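Local coordinates for UPF0045 protein MJ1052 (Methanocaldococcus jannaschii, PDB 2EKY), which is of uncharacterised function but probably binds thiamine, at residues E31-Y36 / K61-T66. Residues are numbered along the deposited sequence; the frame is centred on the assembly and turned at random.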
loop_
_atom_site.group_PDB
_atom_site.type_symbol
_atom_site.label_atom_id
_atom_site.label_comp_id
_atom_site.label_asym_id
_atom_site.label_seq_id
_atom_site.Cartn_x
_atom_site.Cartn_y
_atom_site.Cartn_z
ATOM N N GLU B 31 -19.199 6.001 -5.477
ATOM C CA GLU B 31 -20.133 6.645 -6.392
ATOM C C GLU B 31 -19.397 7.638 -7.278
ATOM O O GLU B 31 -19.770 7.848 -8.436
ATOM C CB GLU B 31 -21.252 7.343 -5.616
ATOM C CG GLU B 31 -22.258 6.370 -5.011
ATOM C CD GLU B 31 -22.776 5.371 -6.034
ATOM O OE1 GLU B 31 -23.315 5.809 -7.070
ATOM O OE2 GLU B 31 -22.641 4.150 -5.806
ATOM N N VAL B 32 -18.348 8.246 -6.735
ATOM C CA VAL B 32 -17.553 9.186 -7.507
ATOM C C VAL B 32 -16.863 8.437 -8.646
ATOM O O VAL B 32 -16.930 8.854 -9.801
ATOM C CB VAL B 32 -16.483 9.880 -6.638
ATOM C CG1 VAL B 32 -15.477 10.596 -7.528
ATOM C CG2 VAL B 32 -17.146 10.875 -5.701
ATOM N N PHE B 33 -16.210 7.324 -8.330
ATOM C CA PHE B 33 -15.530 6.557 -9.366
ATOM C C PHE B 33 -16.473 6.136 -10.489
ATOM O O PHE B 33 -16.115 6.202 -11.665
ATOM C CB PHE B 33 -14.852 5.325 -8.760
ATOM C CG PHE B 33 -13.678 5.657 -7.885
ATOM C CD1 PHE B 33 -12.585 6.342 -8.406
ATOM C CD2 PHE B 33 -13.672 5.312 -6.539
ATOM C CE1 PHE B 33 -11.502 6.682 -7.598
ATOM C CE2 PHE B 33 -12.592 5.648 -5.721
ATOM C CZ PHE B 33 -11.509 6.334 -6.253
ATOM N N LYS B 34 -17.679 5.709 -10.128
ATOM C CA LYS B 34 -18.660 5.267 -11.113
ATOM C C LYS B 34 -19.099 6.376 -12.062
ATOM O O LYS B 34 -19.606 6.097 -13.148
ATOM C CB LYS B 34 -19.891 4.679 -10.418
ATOM C CG LYS B 34 -19.633 3.364 -9.698
ATOM C CD LYS B 34 -20.906 2.833 -9.059
ATOM C CE LYS B 34 -20.638 1.554 -8.288
ATOM N NZ LYS B 34 -21.887 1.002 -7.687
ATOM N N LYS B 35 -18.910 7.626 -11.653
ATOM C CA LYS B 35 -19.292 8.761 -12.490
ATOM C C LYS B 35 -18.298 8.984 -13.621
ATOM O O LYS B 35 -18.595 9.687 -14.592
ATOM C CB LYS B 35 -19.395 10.038 -11.651
ATOM C CG LYS B 35 -20.533 10.032 -10.645
ATOM C CD LYS B 35 -20.638 11.373 -9.919
ATOM C CE LYS B 35 -19.357 11.701 -9.158
ATOM N NZ LYS B 35 -19.459 12.978 -8.395
ATOM N N TYR B 36 -17.116 8.387 -13.495
ATOM C CA TYR B 36 -16.091 8.531 -14.517
ATOM C C TYR B 36 -16.149 7.399 -15.534
ATOM O O TYR B 36 -16.891 6.433 -15.370
ATOM C CB TYR B 36 -14.696 8.609 -13.878
ATOM C CG TYR B 36 -14.476 9.884 -13.091
ATOM C CD1 TYR B 36 -15.060 10.065 -11.837
ATOM C CD2 TYR B 36 -13.733 10.935 -13.629
ATOM C CE1 TYR B 36 -14.915 11.265 -11.141
ATOM C CE2 TYR B 36 -13.583 12.138 -12.944
ATOM C CZ TYR B 36 -14.177 12.297 -11.702
ATOM O OH TYR B 36 -14.045 13.492 -11.033
ATOM N N LYS B 61 -8.414 11.900 -7.267
ATOM C CA LYS B 61 -8.394 13.186 -6.583
ATOM C C LYS B 61 -9.792 13.613 -6.147
ATOM O O LYS B 61 -9.978 14.109 -5.037
ATOM C CB LYS B 61 -7.794 14.280 -7.479
ATOM C CG LYS B 61 -7.625 15.604 -6.741
ATOM C CD LYS B 61 -7.242 16.768 -7.647
ATOM C CE LYS B 61 -7.125 18.050 -6.821
ATOM N NZ LYS B 61 -6.896 19.280 -7.636
ATOM N N GLU B 62 -10.778 13.419 -7.012
ATOM C CA GLU B 62 -12.136 13.827 -6.669
ATOM C C GLU B 62 -12.751 12.971 -5.562
ATOM O O GLU B 62 -13.461 13.492 -4.702
ATOM C CB GLU B 62 -13.021 13.800 -7.914
ATOM C CG GLU B 62 -14.445 14.304 -7.693
ATOM C CD GLU B 62 -14.499 15.707 -7.099
ATOM O OE1 GLU B 62 -13.537 16.473 -7.289
ATOM O OE2 GLU B 62 -15.516 16.046 -6.456
ATOM N N ALA B 63 -12.479 11.668 -5.575
ATOM C CA ALA B 63 -13.019 10.778 -4.550
ATOM C C ALA B 63 -12.410 11.147 -3.199
ATOM O O ALA B 63 -13.112 11.246 -2.193
ATOM C CB ALA B 63 -12.710 9.315 -4.896
ATOM N N HIS B 64 -11.096 11.356 -3.192
ATOM C CA HIS B 64 -10.364 11.739 -1.989
ATOM C C HIS B 64 -10.932 13.053 -1.450
ATOM O O HIS B 64 -11.229 13.180 -0.261
ATOM C CB HIS B 64 -8.882 11.929 -2.325
ATOM C CG HIS B 64 -8.096 12.617 -1.249
ATOM N ND1 HIS B 64 -7.657 11.971 -0.114
ATOM C CD2 HIS B 64 -7.674 13.899 -1.139
ATOM C CE1 HIS B 64 -6.995 12.824 0.648
ATOM N NE2 HIS B 64 -6.990 14.001 0.049
ATOM N N SER B 65 -11.084 14.025 -2.346
ATOM C CA SER B 65 -11.591 15.339 -1.973
ATOM C C SER B 65 -13.030 15.340 -1.469
ATOM O O SER B 65 -13.363 16.088 -0.548
ATOM C CB SER B 65 -11.463 16.299 -3.155
ATOM O OG SER B 65 -10.112 16.393 -3.583
ATOM N N THR B 66 -13.882 14.513 -2.066
ATOM C CA THR B 66 -15.276 14.466 -1.648
ATOM C C THR B 66 -15.419 13.889 -0.244
ATOM O O THR B 66 -16.301 14.297 0.510
ATOM C CB THR B 66 -16.138 13.642 -2.623
ATOM O OG1 THR B 66 -15.969 14.142 -3.956
ATOM C CG2 THR B 66 -17.606 13.765 -2.252
HETATM O O HOH W 1 -17.737 14.565 -6.342
#
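Val32 and Ala63 have the nearest CA atoms across two nearly antiparallel helical segments, 5.6 Å apart, with the segment axes at 151°. These belong to helices 23-35 and 53-68 of a ferredoxin-like alpha/beta sandwich, a beta-alpha-beta-beta-alpha-beta fold with a four-stranded antiparallel sheet. The pair packs together on one face of that sheet. The Val32 side chain fills the interface. Its CG1, anti to the backbone N (chi1 167°), lies 3.7 Å from Ala63 N and also meets the CG of Glu62, while its CG2 turns to Thr66. The small Ala63 is consistent with the close approach of the segment axes, 9.1 Å. Its CB meets the outer end of the Phe33 ring, 3.5 Å from Phe33 CZ, and Ala63 also touches Ala29. Phe33 and Tyr36 both reach Ala59, one turn earlier on helix 53-68. Tyr36 crosses Glu62 at about a right angle, its OH 3.3 Å from Glu62 CB. Beyond the pair, His64 NE2 and Ser65 OG hydrogen-bond to Glu82 and Arg5 of a second subunit, respectively. Thr66 OG1 donates to Glu62 O at 2.7 Å, and Thr66 N reaches the same oxygen from the opposite face of its carbonyl plane. A valine in place of Thr66 would probably leave Glu62 O with one donor fewer, held by the backbone alone. At the outer side, Lys35 NZ and Glu62 OE2 are 5.4 Å apart, too far for direct contact. A water bridges them: it accepts from Lys35 NZ and donates to Glu62 OE2.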